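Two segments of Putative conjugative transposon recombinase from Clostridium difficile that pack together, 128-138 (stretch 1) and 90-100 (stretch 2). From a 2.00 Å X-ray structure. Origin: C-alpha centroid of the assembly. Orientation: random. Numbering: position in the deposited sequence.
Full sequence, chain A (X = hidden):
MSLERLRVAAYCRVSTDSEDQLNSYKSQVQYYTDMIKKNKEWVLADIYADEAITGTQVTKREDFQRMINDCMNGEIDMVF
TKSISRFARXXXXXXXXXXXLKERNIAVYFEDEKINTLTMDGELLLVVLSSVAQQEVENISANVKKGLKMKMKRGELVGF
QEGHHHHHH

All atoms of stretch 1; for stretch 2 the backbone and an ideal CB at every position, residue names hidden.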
ATOM      1  N   VAL A 128      -3.773  -2.068   3.528  1.00 15.11           N
ATOM      2  CA  VAL A 128      -2.854  -2.018   2.384  1.00 15.12           C
ATOM      3  C   VAL A 128      -1.518  -1.391   2.793  1.00 15.25           C
ATOM      4  O   VAL A 128      -0.466  -1.924   2.482  1.00 14.10           O
ATOM      5  CB  VAL A 128      -3.434  -1.262   1.132  1.00 15.02           C
ATOM      6  CG1 VAL A 128      -2.362  -1.075   0.061  1.00 14.61           C
ATOM      7  CG2 VAL A 128      -4.595  -2.032   0.510  1.00 14.74           C
ATOM      8  N   LEU A 129      -1.576  -0.270   3.509  1.00 14.97           N
ATOM      9  CA  LEU A 129      -0.359   0.361   4.047  1.00 15.27           C
ATOM     10  C   LEU A 129       0.427  -0.549   5.001  1.00 15.56           C
ATOM     11  O   LEU A 129       1.639  -0.495   4.985  1.00 14.14           O
ATOM     12  CB  LEU A 129      -0.644   1.676   4.760  1.00 13.62           C
ATOM     13  CG  LEU A 129      -1.261   2.809   3.936  1.00 15.05           C
ATOM     14  CD1 LEU A 129      -1.411   4.076   4.784  1.00 16.86           C
ATOM     15  CD2 LEU A 129      -0.446   3.051   2.695  1.00 12.71           C
ATOM     16  N   SER A 130      -0.266  -1.339   5.832  1.00 16.21           N
ATOM     17  CA  SER A 130       0.407  -2.268   6.732  1.00 18.46           C
ATOM     18  C   SER A 130       1.187  -3.335   5.947  1.00 18.23           C
ATOM     19  O   SER A 130       2.302  -3.683   6.338  1.00 18.57           O
ATOM     20  CB  SER A 130      -0.561  -2.965   7.687  1.00 19.12           C
ATOM     21  OG  SER A 130      -1.330  -2.029   8.421  1.00 24.13           O
ATOM     22  N   SER A 131       0.601  -3.836   4.848  1.00 18.36           N
ATOM     23  CA  SER A 131       1.243  -4.858   4.011  1.00 18.38           C
ATOM     24  C   SER A 131       2.414  -4.263   3.252  1.00 17.15           C
ATOM     25  O   SER A 131       3.465  -4.871   3.162  1.00 16.83           O
ATOM     26  CB  SER A 131       0.252  -5.508   3.035  1.00 17.31           C
ATOM     27  OG  SER A 131      -0.472  -6.507   3.737  1.00 21.25           O
ATOM     28  N   VAL A 132       2.210  -3.061   2.723  1.00 16.81           N
ATOM     29  CA  VAL A 132       3.269  -2.301   2.067  1.00 16.30           C
ATOM     30  C   VAL A 132       4.448  -2.044   3.020  1.00 16.84           C
ATOM     31  O   VAL A 132       5.584  -2.301   2.657  1.00 18.00           O
ATOM     32  CB  VAL A 132       2.729  -0.990   1.474  1.00 15.92           C
ATOM     33  CG1 VAL A 132       3.853  -0.118   0.996  1.00 18.24           C
ATOM     34  CG2 VAL A 132       1.776  -1.283   0.286  1.00 16.00           C
ATOM     35  N   ALA A 133       4.171  -1.550   4.225  1.00 17.47           N
ATOM     36  CA  ALA A 133       5.212  -1.261   5.228  1.00 18.25           C
ATOM     37  C   ALA A 133       6.000  -2.509   5.688  1.00 18.72           C
ATOM     38  O   ALA A 133       7.203  -2.423   5.919  1.00 17.31           O
ATOM     39  CB  ALA A 133       4.627  -0.540   6.428  1.00 18.05           C
ATOM     40  N   GLN A 134       5.322  -3.652   5.827  1.00 19.32           N
ATOM     41  CA  GLN A 134       5.999  -4.901   6.199  1.00 20.09           C
ATOM     42  C   GLN A 134       7.009  -5.297   5.124  1.00 19.45           C
ATOM     43  O   GLN A 134       8.136  -5.671   5.424  1.00 19.70           O
ATOM     44  CB  GLN A 134       4.997  -6.040   6.425  1.00 21.12           C
ATOM     45  CG  GLN A 134       5.632  -7.391   6.862  1.00 26.50           C
ATOM     46  CD  GLN A 134       6.399  -7.305   8.189  1.00 33.14           C
ATOM     47  OE1 GLN A 134       6.062  -6.502   9.063  1.00 38.21           O
ATOM     48  NE2 GLN A 134       7.425  -8.145   8.346  1.00 33.76           N
ATOM     49  N   GLN A 135       6.593  -5.211   3.873  1.00 18.80           N
ATOM     50  CA  GLN A 135       7.466  -5.512   2.733  1.00 17.84           C
ATOM     51  C   GLN A 135       8.651  -4.515   2.628  1.00 17.77           C
ATOM     52  O   GLN A 135       9.774  -4.925   2.324  1.00 16.42           O
ATOM     53  CB  GLN A 135       6.651  -5.499   1.459  1.00 17.54           C
ATOM     54  CG  GLN A 135       7.417  -5.797   0.203  1.00 17.34           C
ATOM     55  CD  GLN A 135       6.516  -5.995  -0.990  1.00 17.71           C
ATOM     56  OE1 GLN A 135       5.882  -5.047  -1.474  1.00 17.45           O
ATOM     57  NE2 GLN A 135       6.492  -7.231  -1.515  1.00 16.27           N
ATOM     58  N   GLU A 136       8.385  -3.226   2.840  1.00 15.94           N
ATOM     59  CA  GLU A 136       9.440  -2.221   2.797  1.00 17.03           C
ATOM     60  C   GLU A 136      10.474  -2.491   3.903  1.00 17.70           C
ATOM     61  O   GLU A 136      11.655  -2.385   3.659  1.00 18.23           O
ATOM     62  CB  GLU A 136       8.893  -0.808   2.992  1.00 16.75           C
ATOM     63  CG  GLU A 136       8.044  -0.251   1.850  1.00 19.04           C
ATOM     64  CD  GLU A 136       7.421   1.101   2.235  1.00 22.70           C
ATOM     65  OE1 GLU A 136       7.440   1.449   3.431  1.00 25.80           O
ATOM     66  OE2 GLU A 136       6.907   1.806   1.363  1.00 23.56           O
ATOM     67  N   VAL A 137      10.023  -2.846   5.096  1.00 18.10           N
ATOM     68  CA  VAL A 137      10.927  -3.159   6.198  1.00 19.64           C
ATOM     69  C   VAL A 137      11.792  -4.420   5.917  1.00 19.51           C
ATOM     70  O   VAL A 137      13.026  -4.411   6.135  1.00 18.00           O
ATOM     71  CB  VAL A 137      10.150  -3.285   7.530  1.00 19.40           C
ATOM     72  CG1 VAL A 137      11.012  -3.951   8.609  1.00 23.59           C
ATOM     73  CG2 VAL A 137       9.691  -1.905   7.993  1.00 20.45           C
ATOM     74  N   GLU A 138      11.148  -5.480   5.433  1.00 17.89           N
ATOM     75  CA  GLU A 138      11.869  -6.673   5.039  1.00 18.31           C
ATOM     76  C   GLU A 138      12.822  -6.410   3.877  1.00 18.58           C
ATOM     77  O   GLU A 138      13.914  -6.983   3.851  1.00 18.39           O
ATOM     78  CB  GLU A 138      10.899  -7.805   4.701  1.00 18.23           C
ATOM     79  CG  GLU A 138       9.960  -8.139   5.824  1.00 18.92           C
ATOM     80  CD  GLU A 138       8.977  -9.265   5.449  1.00 20.82           C
ATOM     81  OE1 GLU A 138       9.017  -9.752   4.313  1.00 24.15           O
ATOM     82  OE2 GLU A 138       8.184  -9.668   6.310  1.00 22.02           O
ATOM     83  N   UNK A  90       6.628   8.888   4.505  1.00 21.48           N
ATOM     84  CA  UNK A  90       6.755   7.471   4.165  1.00 22.06           C
ATOM     85  C   UNK A  90       5.560   6.679   4.654  1.00 20.85           C
ATOM     86  O   UNK A  90       4.725   7.216   5.377  1.00 20.49           O
ATOM     87  CB  UNK A  90       8.041   6.890   4.756  1.00 22.06           C
ATOM     88  N   UNK A  91       5.530   5.394   4.309  1.00 19.56           N
ATOM     89  CA  UNK A  91       4.434   4.508   4.682  1.00 19.37           C
ATOM     90  C   UNK A  91       4.263   4.355   6.196  1.00 19.12           C
ATOM     91  O   UNK A  91       3.146   4.462   6.708  1.00 18.04           O
ATOM     92  CB  UNK A  91       4.657   3.131   4.054  1.00 19.37           C
ATOM     93  N   UNK A  92       5.375   4.117   6.903  1.00 19.15           N
ATOM     94  CA  UNK A  92       5.350   3.948   8.345  1.00 19.22           C
ATOM     95  C   UNK A  92       4.782   5.165   9.109  1.00 18.51           C
ATOM     96  O   UNK A  92       4.022   5.004  10.068  1.00 17.67           O
ATOM     97  CB  UNK A  92       6.769   3.654   8.835  1.00 19.22           C
ATOM     98  N   UNK A  93       5.159   6.360   8.685  1.00 19.03           N
ATOM     99  CA  UNK A  93       4.629   7.587   9.314  1.00 19.71           C
ATOM    100  C   UNK A  93       3.168   7.794   8.949  1.00 18.84           C
ATOM    101  O   UNK A  93       2.391   8.252   9.792  1.00 20.07           O
ATOM    102  CB  UNK A  93       5.447   8.809   8.892  1.00 19.71           C
ATOM    103  N   UNK A  94       2.795   7.469   7.705  1.00 18.74           N
ATOM    104  CA  UNK A  94       1.379   7.578   7.278  1.00 18.52           C
ATOM    105  C   UNK A  94       0.497   6.730   8.199  1.00 17.99           C
ATOM    106  O   UNK A  94      -0.540   7.195   8.692  1.00 16.60           O
ATOM    107  CB  UNK A  94       1.209   7.132   5.824  1.00 18.52           C
ATOM    108  N   UNK A  95       0.923   5.484   8.423  1.00 17.33           N
ATOM    109  CA  UNK A  95       0.276   4.567   9.363  1.00 18.62           C
ATOM    110  C   UNK A  95       0.161   5.127  10.751  1.00 19.07           C
ATOM    111  O   UNK A  95      -0.924   5.156  11.338  1.00 19.77           O
ATOM    112  CB  UNK A  95       1.042   3.244   9.421  1.00 18.62           C
ATOM    113  N   UNK A  96       1.310   5.542  11.289  1.00 19.65           N
ATOM    114  CA  UNK A  96       1.400   6.060  12.652  1.00 20.02           C
ATOM    115  C   UNK A  96       0.378   7.193  12.862  1.00 18.79           C
ATOM    116  O   UNK A  96      -0.411   7.154  13.802  1.00 17.67           O
ATOM    117  CB  UNK A  96       2.818   6.557  12.940  1.00 20.02           C
ATOM    118  N   UNK A  97       0.445   8.221  12.017  1.00 18.04           N
ATOM    119  CA  UNK A  97      -0.387   9.392  12.241  1.00 18.39           C
ATOM    120  C   UNK A  97      -1.846   9.175  11.874  1.00 17.51           C
ATOM    121  O   UNK A  97      -2.743   9.704  12.549  1.00 18.04           O
ATOM    122  CB  UNK A  97       0.166  10.575  11.444  1.00 18.39           C
ATOM    123  N   UNK A  98      -2.119   8.387  10.835  1.00 17.12           N
ATOM    124  CA  UNK A  98      -3.528   8.087  10.546  1.00 15.87           C
ATOM    125  C   UNK A  98      -4.155   7.308  11.736  1.00 17.73           C
ATOM    126  O   UNK A  98      -5.225   7.664  12.218  1.00 16.12           O
ATOM    127  CB  UNK A  98      -3.646   7.281   9.251  1.00 15.87           C
ATOM    128  N   UNK A  99      -3.460   6.272  12.225  1.00 19.32           N
ATOM    129  CA  UNK A  99      -3.937   5.479  13.370  1.00 19.99           C
ATOM    130  C   UNK A  99      -4.088   6.302  14.644  1.00 20.31           C
ATOM    131  O   UNK A  99      -5.061   6.127  15.390  1.00 19.37           O
ATOM    132  CB  UNK A  99      -2.977   4.317  13.633  1.00 19.99           C
ATOM    133  N   UNK A 100      -3.124   7.190  14.908  1.00 20.22           N
ATOM    134  CA  UNK A 100      -3.179   8.031  16.117  1.00 21.09           C
ATOM    135  C   UNK A 100      -4.417   8.943  16.097  1.00 19.72           C
ATOM    136  O   UNK A 100      -5.094   9.144  17.109  1.00 19.81           O
ATOM    137  CB  UNK A 100      -1.908   8.875  16.235  1.00 21.09           C
TER

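Stretch 1 is helical throughout, and the visible backbone of stretch 2 is helical from position 91 onward; the two axes approach to 9.4 Å at 142°, closer to antiparallel than parallel.

Position 90 has extended backbone angles (-154/175) just before the helix, where the first amide groups lack acceptors. Asparagine, aspartate, serine or threonine could cap them. It is N90, whose OD1 accepts from the backbone N of position 93 at 2.7 Å, while little of it meets stretch 1.

Position 91 points toward stretch 1 at its tightest place: its CA lies 5.8 Å from A133 CA, and its ideal CB is 3.3 Å from E136 OE1. Little room and a nearby carboxylate favour a small residue, such as alanine, serine or threonine. T91 fills a hole among L129, V132, A133 and E136. Its CG2 lies 3.6 Å from A133 CB, and OG1 sits 3.1 Å from E136 OE2. A water accepts from T91 N (3.1 Å) and donates to E136 OE2 (2.7 Å), so the carboxylate is linked to the start of the helix.

Position 92 points sideways, its ideal CB 5.3 Å from A133 CB. The methyls of A133 and V137 offer an apolar surface that a long aliphatic chain could reach. L92 does so: CD2 comes within 3.8 Å of A133 CB and CD1 within 4.1 Å of V137 CG2. Its N also donates to a second water, which donates to E136 OE1.

Position 93 is out of reach, so stretch 1 does not limit the choice; D93 carries an acidic group in the first turn, where it suits the helix dipole.

Position 94 faces L129, with its ideal CB 4.2 Å from L129 CD1. Valine, alanine or threonine would suit. T94 packs CG2 3.6 Å from L129 CD1, while OG1 donates to N90 O at 2.8 Å.

Position 95 points toward L129 and A133, with space for a branched aliphatic chain. L95 uses both methyls: CD2 is 3.7 Å from L129 CB, and CD1 is 3.8 Å from A133 CB.

Positions 96 and 97 are out of reach and could hold many types; they are K96 and Y97.

Position 98 points toward stretch 1, but nothing there lies within 5.5 Å of its ideal CB, so small or larger apolar side chains would fit. V98 stays back, its CG2 5.7 Å from L129 CD1.

Position 99 also points toward stretch 1 from a distance, so only a long chain could reach the hydroxyl of S130. Arginine has the length; lysine would barely come near. R99 places NH2 2.8 Å from S130 OG.

Position 100 is out of reach, so many types would do; it is M100, modelled as selenomethionine.

Stretch 2, residues 90-100: NTLDTLKYVRM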
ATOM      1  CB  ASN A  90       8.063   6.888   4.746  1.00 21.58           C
ATOM      2  CG  ASN A  90       8.172   7.091   6.236  1.00 24.86           C
ATOM      3  OD1 ASN A  90       7.243   6.820   6.976  1.00 25.67           O
ATOM      4  ND2 ASN A  90       9.342   7.563   6.696  1.00 30.19           N
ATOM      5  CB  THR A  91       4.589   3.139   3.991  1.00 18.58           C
ATOM      6  OG1 THR A  91       4.538   3.356   2.577  1.00 20.24           O
ATOM      7  CG2 THR A  91       3.441   2.204   4.375  1.00 19.76           C
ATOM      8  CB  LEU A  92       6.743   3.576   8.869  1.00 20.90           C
ATOM      9  CG  LEU A  92       7.095   2.098   8.667  1.00 22.98           C
ATOM     10  CD1 LEU A  92       8.538   1.857   9.099  1.00 29.09           C
ATOM     11  CD2 LEU A  92       6.153   1.221   9.488  1.00 26.47           C
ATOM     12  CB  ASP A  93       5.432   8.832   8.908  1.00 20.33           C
ATOM     13  CG  ASP A  93       6.796   8.906   9.600  1.00 24.51           C
ATOM     14  OD1 ASP A  93       6.996   8.168  10.587  1.00 27.49           O
ATOM     15  OD2 ASP A  93       7.651   9.697   9.136  1.00 23.70           O
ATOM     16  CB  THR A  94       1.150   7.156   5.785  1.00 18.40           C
ATOM     17  OG1 THR A  94       2.038   7.869   4.901  1.00 18.36           O
ATOM     18  CG2 THR A  94      -0.284   7.434   5.372  1.00 18.85           C
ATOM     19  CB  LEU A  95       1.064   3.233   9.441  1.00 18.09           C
ATOM     20  CG  LEU A  95       0.819   2.260   8.296  1.00 18.83           C
ATOM     21  CD1 LEU A  95       1.845   1.078   8.356  1.00 17.89           C
ATOM     22  CD2 LEU A  95      -0.642   1.777   8.417  1.00 16.56           C
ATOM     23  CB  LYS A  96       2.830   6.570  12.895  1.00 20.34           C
ATOM     24  CG  LYS A  96       3.079   7.377  14.154  1.00 24.91           C
ATOM     25  CD  LYS A  96       4.566   7.745  14.248  1.00 30.00           C
ATOM     26  CE  LYS A  96       4.819   8.910  15.215  1.00 35.25           C
ATOM     27  NZ  LYS A  96       4.595   8.548  16.650  1.00 38.98           N
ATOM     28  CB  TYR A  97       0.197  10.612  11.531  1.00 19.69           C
ATOM     29  CG  TYR A  97       1.541  11.019  12.121  1.00 21.65           C
ATOM     30  CD1 TYR A  97       1.638  11.415  13.456  1.00 22.46           C
ATOM     31  CD2 TYR A  97       2.709  11.019  11.336  1.00 24.55           C
ATOM     32  CE1 TYR A  97       2.877  11.789  14.020  1.00 24.88           C
ATOM     33  CE2 TYR A  97       3.957  11.400  11.896  1.00 27.23           C
ATOM     34  CZ  TYR A  97       4.015  11.774  13.235  1.00 24.33           C
ATOM     35  OH  TYR A  97       5.214  12.153  13.804  1.00 28.36           O
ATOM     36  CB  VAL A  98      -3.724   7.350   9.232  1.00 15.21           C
ATOM     37  CG1 VAL A  98      -5.189   6.798   9.142  1.00 14.42           C
ATOM     38  CG2 VAL A  98      -3.387   8.289   8.045  1.00 11.95           C
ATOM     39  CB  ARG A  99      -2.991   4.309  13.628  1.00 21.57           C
ATOM     40  CG  ARG A  99      -3.078   3.210  12.580  1.00 21.83           C
ATOM     41  CD  ARG A  99      -1.967   2.198  12.793  1.00 26.97           C
ATOM     42  NE  ARG A  99      -2.226   0.947  12.086  1.00 30.74           N
ATOM     43  CZ  ARG A  99      -1.294   0.082  11.683  1.00 33.52           C
ATOM     44  NH1 ARG A  99      -0.004   0.299  11.899  1.00 33.03           N
ATOM     45  NH2 ARG A  99      -1.667  -1.026  11.063  1.00 36.65           N
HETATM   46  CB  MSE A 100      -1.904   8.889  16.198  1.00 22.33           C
HETATM   47  CG  MSE A 100      -1.728   9.726  17.435  1.00 28.17           C
HETATM   48 SE   MSE A 100      -0.091  10.825  17.222  1.00 47.29          SE
HETATM   49  CE  MSE A 100       1.224   9.456  16.813  1.00 36.19           C
TER
HETATM   50  O   HOH W   1       7.392   4.393   2.098  1.00 29.64           O
HETATM   51  O   HOH W   2       8.039   3.546   5.358  1.00 25.56           O
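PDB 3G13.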